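Periplasmic binding protein (Veillonella parvula, PDB 4LJS) probably binds a metal-chelate ligand, such as an iron-siderophore, haem or cobalamin, in the periplasm and delivers it to an ABC importer. Local coordinates at residues Val306-Tyr311 against Gly318-Ile323; Gly217-Ser222 against Ile297-Ser302. All blocks are in the same frame, centred on the assembly; numbering follows the deposited sequence.

Interaction 1 of 2, residues Val306-Tyr311 against Gly318-Ile323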
ATOM      1  N   VAL A 306       2.392  -8.882  -9.922  1.00 31.12           N
ATOM      2  CA  VAL A 306       1.707 -10.152  -9.760  1.00 29.96           C
ATOM      3  C   VAL A 306       1.100 -10.665 -11.076  1.00 33.35           C
ATOM      4  O   VAL A 306       1.272 -11.834 -11.429  1.00 33.32           O
ATOM      5  CB  VAL A 306       0.673 -10.094  -8.629  1.00 35.53           C
ATOM      6  CG1 VAL A 306      -0.071 -11.407  -8.535  1.00 30.50           C
ATOM      7  CG2 VAL A 306       1.379  -9.787  -7.303  1.00 31.28           C
ATOM      8  N   SER A 307       0.427  -9.793 -11.823  1.00 30.57           N
ATOM      9  CA  SER A 307      -0.165 -10.215 -13.090  1.00 36.40           C
ATOM     10  C   SER A 307       0.924 -10.626 -14.085  1.00 38.52           C
ATOM     11  O   SER A 307       0.771 -11.615 -14.794  1.00 37.79           O
ATOM     12  CB  SER A 307      -1.049  -9.117 -13.692  1.00 28.06           C
ATOM     13  OG  SER A 307      -0.250  -8.039 -14.170  1.00 31.53           O
ATOM     14  N   HIS A 308       2.025  -9.878 -14.122  1.00 36.49           N
ATOM     15  CA  HIS A 308       3.113 -10.184 -15.040  1.00 38.08           C
ATOM     16  C   HIS A 308       3.832 -11.475 -14.647  1.00 38.79           C
ATOM     17  O   HIS A 308       4.217 -12.252 -15.513  1.00 34.85           O
ATOM     18  CB  HIS A 308       4.096  -9.014 -15.151  1.00 33.62           C
ATOM     19  CG  HIS A 308       3.572  -7.863 -15.962  1.00 40.86           C
ATOM     20  ND1 HIS A 308       2.277  -7.399 -15.852  1.00 38.30           N
ATOM     21  CD2 HIS A 308       4.172  -7.082 -16.893  1.00 38.07           C
ATOM     22  CE1 HIS A 308       2.102  -6.383 -16.679  1.00 33.60           C
ATOM     23  NE2 HIS A 308       3.236  -6.173 -17.325  1.00 39.60           N
ATOM     24  N   GLY A 309       3.984 -11.711 -13.344  1.00 30.55           N
ATOM     25  CA  GLY A 309       4.565 -12.952 -12.857  1.00 27.22           C
ATOM     26  C   GLY A 309       3.649 -14.164 -12.988  1.00 38.81           C
ATOM     27  O   GLY A 309       4.110 -15.287 -13.230  1.00 38.98           O
ATOM     28  N   LEU A 310       2.345 -13.954 -12.821  1.00 32.44           N
ATOM     29  CA  LEU A 310       1.392 -15.056 -12.922  1.00 30.61           C
ATOM     30  C   LEU A 310       1.230 -15.489 -14.368  1.00 30.88           C
ATOM     31  O   LEU A 310       1.149 -16.681 -14.660  1.00 40.83           O
ATOM     32  CB  LEU A 310       0.026 -14.659 -12.353  1.00 35.10           C
ATOM     33  CG  LEU A 310      -0.101 -14.532 -10.836  1.00 38.85           C
ATOM     34  CD1 LEU A 310      -1.472 -13.970 -10.480  1.00 34.55           C
ATOM     35  CD2 LEU A 310       0.139 -15.883 -10.165  1.00 36.37           C
ATOM     36  N   TYR A 311       1.207 -14.518 -15.278  1.00 31.23           N
ATOM     37  CA  TYR A 311       0.911 -14.812 -16.679  1.00 37.18           C
ATOM     38  C   TYR A 311       1.970 -14.324 -17.679  1.00 41.67           C
ATOM     39  O   TYR A 311       1.701 -13.428 -18.474  1.00 44.80           O
ATOM     40  CB  TYR A 311      -0.465 -14.239 -17.024  1.00 31.21           C
ATOM     41  CG  TYR A 311      -1.555 -14.746 -16.105  1.00 36.64           C
ATOM     42  CD1 TYR A 311      -2.078 -16.025 -16.257  1.00 32.65           C
ATOM     43  CD2 TYR A 311      -2.050 -13.956 -15.070  1.00 32.45           C
ATOM     44  CE1 TYR A 311      -3.073 -16.493 -15.422  1.00 39.88           C
ATOM     45  CE2 TYR A 311      -3.057 -14.427 -14.224  1.00 32.83           C
ATOM     46  CZ  TYR A 311      -3.562 -15.695 -14.408  1.00 37.13           C
ATOM     47  OH  TYR A 311      -4.554 -16.181 -13.579  1.00 40.25           O
ATOM     48  N   GLY A 318       8.042  -8.987 -19.487  1.00 50.05           N
ATOM     49  CA  GLY A 318       8.710  -9.343 -18.247  1.00 39.99           C
ATOM     50  C   GLY A 318       8.144  -8.682 -17.007  1.00 41.79           C
ATOM     51  O   GLY A 318       7.338  -7.754 -17.083  1.00 46.50           O
ATOM     52  N   VAL A 319       8.585  -9.173 -15.855  1.00 43.86           N
ATOM     53  CA  VAL A 319       8.125  -8.689 -14.564  1.00 45.56           C
ATOM     54  C   VAL A 319       8.961  -7.493 -14.116  1.00 53.11           C
ATOM     55  O   VAL A 319      10.191  -7.562 -14.104  1.00 53.20           O
ATOM     56  CB  VAL A 319       8.230  -9.804 -13.511  1.00 40.63           C
ATOM     57  CG1 VAL A 319       7.509  -9.407 -12.225  1.00 33.50           C
ATOM     58  CG2 VAL A 319       7.664 -11.101 -14.073  1.00 37.43           C
ATOM     59  N   PRO A 320       8.295  -6.390 -13.744  1.00 55.86           N
ATOM     60  CA  PRO A 320       8.988  -5.155 -13.337  1.00 52.25           C
ATOM     61  C   PRO A 320       9.863  -5.335 -12.087  1.00 52.49           C
ATOM     62  O   PRO A 320       9.484  -6.077 -11.179  1.00 46.82           O
ATOM     63  CB  PRO A 320       7.835  -4.178 -13.048  1.00 45.20           C
ATOM     64  CG  PRO A 320       6.650  -4.740 -13.800  1.00 48.90           C
ATOM     65  CD  PRO A 320       6.828  -6.228 -13.770  1.00 47.75           C
ATOM     66  N   ASP A 321      11.014  -4.662 -12.056  1.00 58.27           N
ATOM     67  CA  ASP A 321      11.928  -4.681 -10.910  1.00 70.73           C
ATOM     68  C   ASP A 321      11.740  -3.432 -10.068  1.00 76.27           C
ATOM     69  O   ASP A 321      11.540  -2.349 -10.607  1.00 85.07           O
ATOM     70  CB  ASP A 321      13.387  -4.687 -11.381  1.00 80.17           C
ATOM     71  CG  ASP A 321      13.813  -6.010 -11.978  1.00 90.18           C
ATOM     72  OD1 ASP A 321      14.491  -5.996 -13.029  1.00 91.40           O
ATOM     73  OD2 ASP A 321      13.487  -7.061 -11.389  1.00 97.29           O
ATOM     74  N   LEU A 322      11.821  -3.572  -8.750  1.00 80.38           N
ATOM     75  CA  LEU A 322      11.843  -2.401  -7.870  1.00 81.74           C
ATOM     76  C   LEU A 322      13.030  -2.483  -6.907  1.00 79.79           C
ATOM     77  O   LEU A 322      13.092  -3.384  -6.075  1.00 74.48           O
ATOM     78  CB  LEU A 322      10.506  -2.227  -7.134  1.00 82.25           C
ATOM     79  CG  LEU A 322       9.375  -1.541  -7.923  1.00 79.65           C
ATOM     80  CD1 LEU A 322       8.744  -2.439  -8.988  1.00 74.33           C
ATOM     81  CD2 LEU A 322       8.300  -0.993  -6.998  1.00 80.21           C
ATOM     82  N   ILE A 323      13.950  -1.523  -7.037  1.00 93.72           N
ATOM     83  CA  ILE A 323      15.315  -1.589  -6.476  1.00 96.06           C
ATOM     84  C   ILE A 323      15.851  -3.005  -6.274  1.00100.38           C
ATOM     85  O   ILE A 323      16.737  -3.451  -7.004  1.00105.96           O
ATOM     86  CB  ILE A 323      15.502  -0.775  -5.169  1.00 73.72           C
ATOM     87  CG1 ILE A 323      15.212   0.712  -5.404  1.00 69.39           C
ATOM     88  CG2 ILE A 323      16.938  -0.963  -4.616  1.00 57.47           C
ATOM     89  CD1 ILE A 323      15.744   1.634  -4.300  1.00 57.61           C
TER

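Interaction 2 of 2, residues Gly217-Ser222 against Ile297-Ser302. Unlike the reference sequence in segment 297-302: Ser-302 (reference Gly).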
ATOM      1  N   GLY A 217      -2.399 -11.976  -0.942  1.00 37.67           N
ATOM      2  CA  GLY A 217      -3.222 -13.138  -1.236  1.00 33.21           C
ATOM      3  C   GLY A 217      -4.428 -12.743  -2.074  1.00 39.88           C
ATOM      4  O   GLY A 217      -4.752 -13.403  -3.061  1.00 39.25           O
ATOM      5  N   ASN A 218      -5.081 -11.649  -1.690  1.00 33.34           N
ATOM      6  CA  ASN A 218      -6.274 -11.191  -2.395  1.00 36.08           C
ATOM      7  C   ASN A 218      -5.951 -10.737  -3.812  1.00 36.01           C
ATOM      8  O   ASN A 218      -6.776 -10.854  -4.720  1.00 32.34           O
ATOM      9  CB  ASN A 218      -6.977 -10.076  -1.614  1.00 31.28           C
ATOM     10  CG  ASN A 218      -8.303  -9.657  -2.241  1.00 35.35           C
ATOM     11  OD1 ASN A 218      -8.445  -8.540  -2.742  1.00 39.11           O
ATOM     12  ND2 ASN A 218      -9.281 -10.556  -2.212  1.00 37.41           N
ATOM     13  N   ILE A 219      -4.746 -10.216  -4.009  1.00 30.99           N
ATOM     14  CA  ILE A 219      -4.336  -9.813  -5.347  1.00 30.32           C
ATOM     15  C   ILE A 219      -4.177 -11.057  -6.221  1.00 37.05           C
ATOM     16  O   ILE A 219      -4.661 -11.090  -7.354  1.00 39.45           O
ATOM     17  CB  ILE A 219      -3.058  -8.976  -5.326  1.00 31.32           C
ATOM     18  CG1 ILE A 219      -3.333  -7.632  -4.640  1.00 29.40           C
ATOM     19  CG2 ILE A 219      -2.522  -8.768  -6.747  1.00 29.45           C
ATOM     20  CD1 ILE A 219      -2.054  -6.911  -4.159  1.00 29.78           C
ATOM     21  N   GLY A 220      -3.531 -12.086  -5.674  1.00 31.12           N
ATOM     22  CA  GLY A 220      -3.456 -13.374  -6.340  1.00 36.29           C
ATOM     23  C   GLY A 220      -4.824 -13.951  -6.681  1.00 39.82           C
ATOM     24  O   GLY A 220      -5.048 -14.389  -7.810  1.00 42.37           O
ATOM     25  N   ALA A 221      -5.739 -13.948  -5.712  1.00 36.78           N
ATOM     26  CA  ALA A 221      -7.104 -14.446  -5.933  1.00 36.69           C
ATOM     27  C   ALA A 221      -7.874 -13.599  -6.952  1.00 38.23           C
ATOM     28  O   ALA A 221      -8.532 -14.136  -7.842  1.00 37.71           O
ATOM     29  CB  ALA A 221      -7.874 -14.520  -4.613  1.00 32.72           C
ATOM     30  N   SER A 222      -7.796 -12.278  -6.821  1.00 29.91           N
ATOM     31  CA  SER A 222      -8.428 -11.385  -7.793  1.00 36.38           C
ATOM     32  C   SER A 222      -7.975 -11.704  -9.217  1.00 38.23           C
ATOM     33  O   SER A 222      -8.768 -11.672 -10.158  1.00 37.45           O
ATOM     34  CB  SER A 222      -8.132  -9.918  -7.466  1.00 24.55           C
ATOM     35  OG  SER A 222      -8.673  -9.588  -6.196  1.00 36.32           O
ATOM     36  N   ILE A 297      -2.340   4.121  -3.440  1.00 34.88           N
ATOM     37  CA  ILE A 297      -2.087   4.198  -4.881  1.00 36.19           C
ATOM     38  C   ILE A 297      -1.028   3.207  -5.396  1.00 34.99           C
ATOM     39  O   ILE A 297      -1.055   2.837  -6.566  1.00 31.89           O
ATOM     40  CB  ILE A 297      -1.739   5.658  -5.319  1.00 40.85           C
ATOM     41  CG1 ILE A 297      -1.905   5.836  -6.829  1.00 46.99           C
ATOM     42  CG2 ILE A 297      -0.336   6.050  -4.868  1.00 30.21           C
ATOM     43  CD1 ILE A 297      -3.286   5.496  -7.343  1.00 53.86           C
ATOM     44  N   ARG A 298      -0.121   2.755  -4.524  1.00 32.32           N
ATOM     45  CA  ARG A 298       0.960   1.853  -4.946  1.00 31.31           C
ATOM     46  C   ARG A 298       0.478   0.413  -5.195  1.00 33.06           C
ATOM     47  O   ARG A 298       1.257  -0.469  -5.582  1.00 30.18           O
ATOM     48  CB  ARG A 298       2.136   1.870  -3.955  1.00 28.26           C
ATOM     49  CG  ARG A 298       2.811   3.238  -3.792  1.00 36.46           C
ATOM     50  CD  ARG A 298       3.302   3.782  -5.132  1.00 34.14           C
ATOM     51  NE  ARG A 298       4.338   2.932  -5.715  1.00 34.28           N
ATOM     52  CZ  ARG A 298       5.631   3.013  -5.417  1.00 40.45           C
ATOM     53  NH1 ARG A 298       6.070   3.916  -4.535  1.00 31.61           N
ATOM     54  NH2 ARG A 298       6.489   2.191  -6.007  1.00 40.93           N
ATOM     55  N   LEU A 299      -0.807   0.179  -4.973  1.00 30.36           N
ATOM     56  CA  LEU A 299      -1.432  -1.080  -5.367  1.00 32.09           C
ATOM     57  C   LEU A 299      -1.220  -1.362  -6.870  1.00 38.07           C
ATOM     58  O   LEU A 299      -1.182  -2.515  -7.296  1.00 37.42           O
ATOM     59  CB  LEU A 299      -2.927  -1.055  -5.037  1.00 27.34           C
ATOM     60  CG  LEU A 299      -3.742  -2.293  -5.428  1.00 29.38           C
ATOM     61  CD1 LEU A 299      -3.098  -3.571  -4.887  1.00 30.37           C
ATOM     62  CD2 LEU A 299      -5.163  -2.171  -4.941  1.00 26.19           C
ATOM     63  N   LEU A 300      -1.080  -0.302  -7.664  1.00 38.23           N
ATOM     64  CA  LEU A 300      -0.803  -0.452  -9.089  1.00 39.51           C
ATOM     65  C   LEU A 300       0.488  -1.230  -9.351  1.00 40.38           C
ATOM     66  O   LEU A 300       0.547  -2.052 -10.269  1.00 40.98           O
ATOM     67  CB  LEU A 300      -0.748   0.915  -9.778  1.00 41.43           C
ATOM     68  CG  LEU A 300      -0.497   0.883 -11.291  1.00 50.57           C
ATOM     69  CD1 LEU A 300      -1.548   0.021 -12.011  1.00 42.51           C
ATOM     70  CD2 LEU A 300      -0.441   2.294 -11.881  1.00 49.72           C
ATOM     71  N   ASP A 301       1.516  -0.971  -8.544  1.00 37.33           N
ATOM     72  CA  ASP A 301       2.802  -1.660  -8.682  1.00 35.85           C
ATOM     73  C   ASP A 301       2.658  -3.168  -8.445  1.00 35.91           C
ATOM     74  O   ASP A 301       3.229  -3.984  -9.178  1.00 34.82           O
ATOM     75  CB  ASP A 301       3.844  -1.082  -7.711  1.00 38.45           C
ATOM     76  CG  ASP A 301       4.242   0.345  -8.047  1.00 52.92           C
ATOM     77  OD1 ASP A 301       3.505   1.279  -7.671  1.00 61.42           O
ATOM     78  OD2 ASP A 301       5.302   0.537  -8.675  1.00 64.94           O
ATOM     79  N   SER A 302       1.906  -3.539  -7.411  1.00 29.38           N
ATOM     80  CA  SER A 302       1.729  -4.953  -7.099  1.00 36.20           C
ATOM     81  C   SER A 302       0.851  -5.676  -8.116  1.00 37.15           C
ATOM     82  O   SER A 302       1.142  -6.819  -8.470  1.00 39.32           O
ATOM     83  CB  SER A 302       1.202  -5.162  -5.683  1.00 37.60           C
ATOM     84  OG  SER A 302       0.063  -4.374  -5.405  1.00 43.45           O
TER

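Interaction 1 of 2, residues Val306-Tyr311 against Gly318-Ile323
His-308, near the C-terminal end of helix 299-310, meets the returning chain with the edge of its imidazole and with its CB. CG lies anti to the carbonyl carbon and beside the backbone N (chi1 -75°), a torsion that brings CD2 to Gly-318 O at 3.2 Å, close to the ring plane. On the other side of CG the ring is pinned from the helix itself: ND1 donates to Ser-307 OG over 3.1 Å, the hydroxyl lying in the plane of the ring and the N-H pointing at it with an angle of 162°. Ser-307 OG is bonded in addition to Ile-303 O, one turn back, while Tyr-315 of the intervening turn stacks on the imidazole. The Pro-320 ring crosses the histidine at about a right angle, its CD 4.1 Å from His-308 CB. Val-319 supplies the apolar part. Its CG2, anti to the carbonyl carbon, lies over the helix backbone, 3.8 Å from Gly-309 N and equally near Gly-309 CA. With an alanine in place of the histidine, Tyr-315 would probably lose the ring it stacks on, Ser-307 OG its imidazole donor and Gly-318 O the ring edge beside it. Beyond the contact, Val-319 also touches His-285 of strand 284-288 and Ile-305. The arrangement is a C-terminal tail folding back along the last helix of the C-terminal alpha/beta lobe, at the surface of a periplasmic binding protein fold.

Interaction 2 of 2, residues Gly217-Ser222 against Ile297-Ser302
Ile-219 of helix 215-222 reaches across to the first turn of helix 299-310 and makes every contact of its segment with that turn. Just before it, Asn-218 faces elsewhere: its OD1 accepts from Met-151 N at the start of helix 151-164, which ties the two helices together beside the contact. At Ile-219, CG1 stands anti to the carbonyl carbon (chi1 -67°) and the chain runs on extended, so that CD1 is the foremost atom. This methyl, Ile-219 CD1, faces both Leu-299 CD1 at 3.6 Å and Ser-302 OG at 3.5 Å. Ile-219 and Leu-299 run past each other in opposite directions, the leucine methyl CD1 also lying 4.1 Å from Ile-219 CG1. Met-151 touches both residues, and Met-178 of the long helix 168-188 packs on Leu-299. This is helix packing of 215-222 on 299-310, with 151-164 and 168-188 around them, in a two-lobed, helix-linked binding protein of the chelatase clan whose helix 168-188 spans the lobes. The serine at 302 is a glycine in the reference sequence. Ser-302 OG lies 2.9 Å from Leu-299 O and is also hydrogen-bonded to Ala-291 O, so this polar atom beside the methyl is provided for. Further along, Ser-222 closes its helix on itself: Ser-222 OG donates to Asn-218 O over 2.7 Å, while Ser-222 N reaches the same oxygen from the opposite face of the carbonyl plane. Across the way, Arg-298 NE and Asp-301 OD1 form a 2.7 Å salt bridge, extended by Glu-56 on the arginine and Arg-80 on the aspartate.

Both interactions use helix 299-310, interaction 2 at its first turn and interaction 1 at its last, with centres about 12 Å apart. Interaction 2 is buried and joins elements distant in sequence through methyl groups and one hydroxyl; interaction 1 lies at the surface and joins the helix to the tail only a few residues on, through an imidazole edge, a proline ring and a valine methyl laid on backbone. They also touch directly: Val-306 CB packs on Ile-219 CG2 at 3.9 Å, and Leu-322 CD2 lies 3.8 Å from Asp-301 OD2, bringing the tail against the charged pair at the start of the helix.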